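Local coordinates for protein putative alpha/beta hydrolase (Desulfitobacterium hafniense, PDB 4RPC) that is of unknown substrate but probably acts as a hydrolase, as a member of the alpha/beta hydrolase family, at residues 177-180 against 181-185; 185-188 against 189-193. All coordinates share one frame; numbering follows the deposited sequence.

In the fold
Interaction 1 and interaction 2 are successive parts of one helix, 179-191, sharing Ala185, and their centres lie 12 Å apart. Residues 177-185 cover the lead-in and first turns, about 16 Å from the centre of the chain and partly buried; here polar side chains join in, with a threonine cap and a histidine bonded to a main-chain carbonyl. Residues 185-193 cover the last turns and the exit, about 12 Å from that centre and more buried, with bonds across the contact all main chain to main chain and buried alanines, two of them on Leu97. Both parts pack against helix 130-145; in interaction 2 Ala185, Ala189 and Tyr192 also touch helix 97-108.

Interaction 1. Residues 177-180 against 181-185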
loop_
_atom_site.group_PDB
_atom_site.type_symbol
_atom_site.label_atom_id
_atom_site.label_comp_id
_atom_site.label_asym_id
_atom_site.label_seq_id
_atom_site.Cartn_x
_atom_site.Cartn_y
_atom_site.Cartn_z
ATOM N N ILE A 177 -5.943 7.182 -14.674
ATOM C CA ILE A 177 -6.852 6.354 -13.936
ATOM C C ILE A 177 -8.310 6.761 -14.333
ATOM O O ILE A 177 -8.585 7.917 -14.692
ATOM C CB ILE A 177 -6.610 6.423 -12.438
ATOM C CG1 ILE A 177 -7.408 5.348 -11.687
ATOM C CG2 ILE A 177 -6.993 7.765 -11.891
ATOM C CD1 ILE A 177 -6.881 3.941 -11.893
ATOM N N THR A 178 -9.178 5.766 -14.395
ATOM C CA THR A 178 -10.591 6.022 -14.560
ATOM C C THR A 178 -11.286 5.964 -13.256
ATOM O O THR A 178 -10.876 5.258 -12.343
ATOM C CB THR A 178 -11.239 5.008 -15.504
ATOM O OG1 THR A 178 -11.179 3.687 -14.941
ATOM C CG2 THR A 178 -10.560 5.079 -16.810
ATOM N N ARG A 179 -12.368 6.702 -13.152
ATOM C CA ARG A 179 -13.102 6.728 -11.918
ATOM C C ARG A 179 -13.606 5.328 -11.524
ATOM O O ARG A 179 -13.455 4.914 -10.333
ATOM C CB ARG A 179 -14.219 7.775 -11.917
ATOM C CG ARG A 179 -14.976 7.771 -10.584
ATOM C CD ARG A 179 -15.945 8.920 -10.460
ATOM N NE ARG A 179 -16.436 9.111 -9.091
ATOM C CZ ARG A 179 -17.350 8.357 -8.492
ATOM N NH1 ARG A 179 -17.852 7.278 -9.075
ATOM N NH2 ARG A 179 -17.698 8.639 -7.248
ATOM N N GLU A 180 -14.081 4.550 -12.499
ATOM C CA GLU A 180 -14.580 3.218 -12.120
ATOM C C GLU A 180 -13.481 2.406 -11.501
ATOM O O GLU A 180 -13.715 1.716 -10.559
ATOM C CB GLU A 180 -15.133 2.406 -13.292
ATOM C CG GLU A 180 -16.641 2.453 -13.563
ATOM C CD GLU A 180 -17.594 2.334 -12.378
ATOM O OE1 GLU A 180 -17.924 1.190 -11.975
ATOM O OE2 GLU A 180 -18.061 3.405 -11.903
ATOM N N ALA A 181 -12.267 2.471 -12.042
ATOM C CA ALA A 181 -11.188 1.623 -11.547
ATOM C C ALA A 181 -10.795 2.023 -10.136
ATOM O O ALA A 181 -10.591 1.199 -9.241
ATOM C CB ALA A 181 -9.991 1.696 -12.486
ATOM N N LEU A 182 -10.735 3.309 -9.949
ATOM C CA LEU A 182 -10.400 3.893 -8.650
ATOM C C LEU A 182 -11.435 3.556 -7.638
ATOM O O LEU A 182 -11.109 3.131 -6.527
ATOM C CB LEU A 182 -10.321 5.405 -8.784
ATOM C CG LEU A 182 -10.155 6.280 -7.564
ATOM C CD1 LEU A 182 -8.881 5.840 -6.908
ATOM C CD2 LEU A 182 -10.032 7.750 -7.939
ATOM N N LEU A 183 -12.699 3.751 -8.026
ATOM C CA LEU A 183 -13.787 3.445 -7.152
ATOM C C LEU A 183 -13.787 1.979 -6.688
ATOM O O LEU A 183 -13.959 1.704 -5.512
ATOM C CB LEU A 183 -15.127 3.832 -7.819
ATOM C CG LEU A 183 -16.378 3.611 -7.024
ATOM C CD1 LEU A 183 -16.467 4.601 -5.914
ATOM C CD2 LEU A 183 -17.601 3.789 -7.896
ATOM N N HIS A 184 -13.642 1.023 -7.594
ATOM C CA HIS A 184 -13.628 -0.379 -7.186
ATOM C C HIS A 184 -12.504 -0.750 -6.229
ATOM O O HIS A 184 -12.673 -1.597 -5.332
ATOM C CB HIS A 184 -13.542 -1.252 -8.421
ATOM C CG HIS A 184 -14.865 -1.441 -9.027
ATOM N ND1 HIS A 184 -15.246 -0.829 -10.197
ATOM C CD2 HIS A 184 -15.961 -2.055 -8.538
ATOM C CE1 HIS A 184 -16.504 -1.138 -10.450
ATOM N NE2 HIS A 184 -16.959 -1.867 -9.447
ATOM N N ALA A 185 -11.385 -0.063 -6.401
ATOM C CA ALA A 185 -10.216 -0.282 -5.574
ATOM C C ALA A 185 -10.518 0.230 -4.179
ATOM O O ALA A 185 -10.165 -0.416 -3.153
ATOM C CB ALA A 185 -9.023 0.424 -6.131
#
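His184 turns back on Glu180 one helical turn earlier, and its side chain can be followed outward atom by atom. His184 CB and His184 CG each lie 3.7 Å from Glu180 O. The first torsion (chi1 -82°) sets CG beside the backbone N, and this brings ND1 to the same carbonyl: His184 ND1 donates to Glu180 O at 3.0 Å, with a bent N-H...O angle of 136°. The donor stands above the carbonyl plane, and the oxygen is tilted from the imidazole plane. His184 N reaches Glu180 O from the opposite face of the carbonyl plane in the regular helical bond, so one oxygen is gripped by two donors of one residue, which should limit rotation of the ring. Farther out, His184 CE1 meets Glu180 OE1 at 3.1 Å, while His184 NE2 is more distant from Glu180 OE1, at 4.1 Å; carboxylate and ring planes stand nearly perpendicular, at 83°. Tyr66 meets the imidazole with its ring nearly parallel.

At the start of the helix, Thr178 OG1 accepts a weak bond from Ala181 N at 3.3 Å, while Thr178 O receives Leu182 N. Next to this cap, Ile177 CD1 lies 3.9 Å from Ala181 CB, and Ile177 CG1 faces Leu182 CB, the two side chains crossing at about a right angle. Arg179 runs out extended from CG to NE; Arg179 NH1 passes 3.7 Å from Leu183 CD2, oblique to the guanidinium. NE and NH2 of the same group are held by helix 130-145, through a salt bridge to Asp139 and a hydrogen bond to Asn135.

A threonine N-cap beside a hydrophobic staple, formed by Ile177 CG1 on Leu182 CB, is characteristic of a helix N-terminus, here that of helix 179-191.

Interaction 2. Residues 185-188 against 189-193; sequences ALLA and AYRYD
Ala185 and Ala189 meet through the first of four main-chain hydrogen bonds that carry this contact. Ala189 N donates to Ala185 O at 2.8 Å, and Tyr190 N to Leu186 O at 2.9 Å, both nearly straight at the hydrogen. The next two are more bent: Arg191 N to Leu187 O, and Tyr192 N to Ala188 O, the latter stretched to 3.2 Å, with 146° at the hydrogen in each case. Both bend, and the last also lengthens, where the helix ends, since Tyr192 is the first residue to leave helical backbone angles.

Side chains also close over these carbonyls. With chi1 at -76°, CG of Tyr190 lies beside its own backbone N, which carries the ring back over the preceding turn; Tyr190 CD2 comes to 3.2 Å from Leu186 O, the oxygen lying oblique to the ring. Ala189 CB sits 3.5 Å from Ala185 O, and Arg191 CB 3.2 Å from Leu187 O.

Contact between side-chain ends is slight. The Arg191 chain, bent at chi2 and chi3, folds back along the helix and brings Arg191 NH2 within 4.3 Å of Leu187 CD2, a loose approach oblique to the guanidinium.

Outside the two segments, Ala185 and Ala189 touch Leu97, while Leu187 and Tyr190 pack on helix 130-145. Tyr192 swings its ring away from the turn, among helices 70-83 and 97-108, where its OH bonds to Glu104.

Successive i to i+4 bonds running into a non-helical residue are characteristic of a helix C-terminus; here the side chain of Ala189 comes close to, but makes no contact with, a possible Ser96-His241-Glu213 triad whose serine would occupy the nucleophile elbow expected of the alpha/beta hydrolase fold.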
loop_
_atom_site.group_PDB
_atom_site.type_symbol
_atom_site.label_atom_id
_atom_site.label_comp_id
_atom_site.label_asym_id
_atom_site.label_seq_id
_atom_site.Cartn_x
_atom_site.Cartn_y
_atom_site.Cartn_z
ATOM N N ALA A 185 -11.385 -0.063 -6.401
ATOM C CA ALA A 185 -10.216 -0.282 -5.574
ATOM C C ALA A 185 -10.518 0.230 -4.179
ATOM O O ALA A 185 -10.165 -0.416 -3.153
ATOM C CB ALA A 185 -9.023 0.424 -6.131
ATOM N N LEU A 186 -11.167 1.378 -4.138
ATOM C CA LEU A 186 -11.573 1.971 -2.854
ATOM C C LEU A 186 -12.683 1.200 -2.131
ATOM O O LEU A 186 -12.686 1.141 -0.874
ATOM C CB LEU A 186 -12.000 3.404 -3.037
ATOM C CG LEU A 186 -10.820 4.318 -3.368
ATOM C CD1 LEU A 186 -11.370 5.624 -3.898
ATOM C CD2 LEU A 186 -9.847 4.559 -2.207
ATOM N N LEU A 187 -13.597 0.628 -2.895
ATOM C CA LEU A 187 -14.609 -0.198 -2.275
ATOM C C LEU A 187 -13.921 -1.391 -1.594
ATOM O O LEU A 187 -14.235 -1.720 -0.437
ATOM C CB LEU A 187 -15.685 -0.651 -3.263
ATOM C CG LEU A 187 -16.556 0.429 -3.895
ATOM C CD1 LEU A 187 -17.203 -0.064 -5.158
ATOM C CD2 LEU A 187 -17.637 0.918 -2.912
ATOM N N ALA A 188 -12.962 -1.986 -2.309
ATOM C CA ALA A 188 -12.179 -3.120 -1.800
ATOM C C ALA A 188 -11.438 -2.681 -0.586
ATOM O O ALA A 188 -11.502 -3.347 0.421
ATOM C CB ALA A 188 -11.219 -3.713 -2.836
ATOM N N ALA A 189 -10.725 -1.571 -0.675
ATOM C CA ALA A 189 -10.017 -1.033 0.491
ATOM C C ALA A 189 -10.909 -0.878 1.726
ATOM O O ALA A 189 -10.601 -1.425 2.771
ATOM C CB ALA A 189 -9.380 0.270 0.153
ATOM N N TYR A 190 -12.042 -0.187 1.585
ATOM C CA TYR A 190 -12.926 0.092 2.684
ATOM C C TYR A 190 -13.722 -1.110 3.190
ATOM O O TYR A 190 -14.097 -1.113 4.308
ATOM C CB TYR A 190 -13.894 1.240 2.314
ATOM C CG TYR A 190 -13.214 2.568 2.356
ATOM C CD1 TYR A 190 -12.472 2.951 3.467
ATOM C CD2 TYR A 190 -13.311 3.440 1.311
ATOM C CE1 TYR A 190 -11.828 4.181 3.514
ATOM C CE2 TYR A 190 -12.660 4.659 1.324
ATOM C CZ TYR A 190 -11.925 5.030 2.420
ATOM O OH TYR A 190 -11.330 6.247 2.470
ATOM N N ARG A 191 -13.976 -2.111 2.364
ATOM C CA ARG A 191 -14.658 -3.335 2.766
ATOM C C ARG A 191 -13.792 -4.267 3.605
ATOM O O ARG A 191 -14.305 -4.951 4.474
ATOM C CB ARG A 191 -15.098 -4.118 1.524
ATOM C CG ARG A 191 -16.097 -5.207 1.787
ATOM C CD ARG A 191 -17.524 -4.744 1.671
ATOM N NE ARG A 191 -17.784 -4.099 0.382
ATOM C CZ ARG A 191 -18.880 -3.380 0.108
ATOM N NH1 ARG A 191 -19.834 -3.226 1.041
ATOM N NH2 ARG A 191 -19.003 -2.790 -1.117
ATOM N N TYR A 192 -12.481 -4.321 3.334
ATOM C CA TYR A 192 -11.597 -5.304 4.008
ATOM C C TYR A 192 -11.744 -5.241 5.520
ATOM O O TYR A 192 -11.588 -4.203 6.150
ATOM C CB TYR A 192 -10.158 -5.072 3.612
ATOM C CG TYR A 192 -9.182 -6.182 3.996
ATOM C CD1 TYR A 192 -9.358 -7.475 3.541
ATOM C CD2 TYR A 192 -8.086 -5.925 4.759
ATOM C CE1 TYR A 192 -8.451 -8.471 3.877
ATOM C CE2 TYR A 192 -7.193 -6.912 5.119
ATOM C CZ TYR A 192 -7.348 -8.188 4.664
ATOM O OH TYR A 192 -6.431 -9.204 5.020
ATOM N N ASP A 193 -12.044 -6.356 6.122
ATOM C CA ASP A 193 -12.171 -6.398 7.566
ATOM C C ASP A 193 -11.175 -7.396 8.164
ATOM O O ASP A 193 -11.396 -8.606 8.160
ATOM C CB ASP A 193 -13.622 -6.725 7.878
ATOM C CG ASP A 193 -13.949 -6.720 9.361
ATOM O OD1 ASP A 193 -13.107 -6.406 10.210
ATOM O OD2 ASP A 193 -15.084 -7.107 9.660
#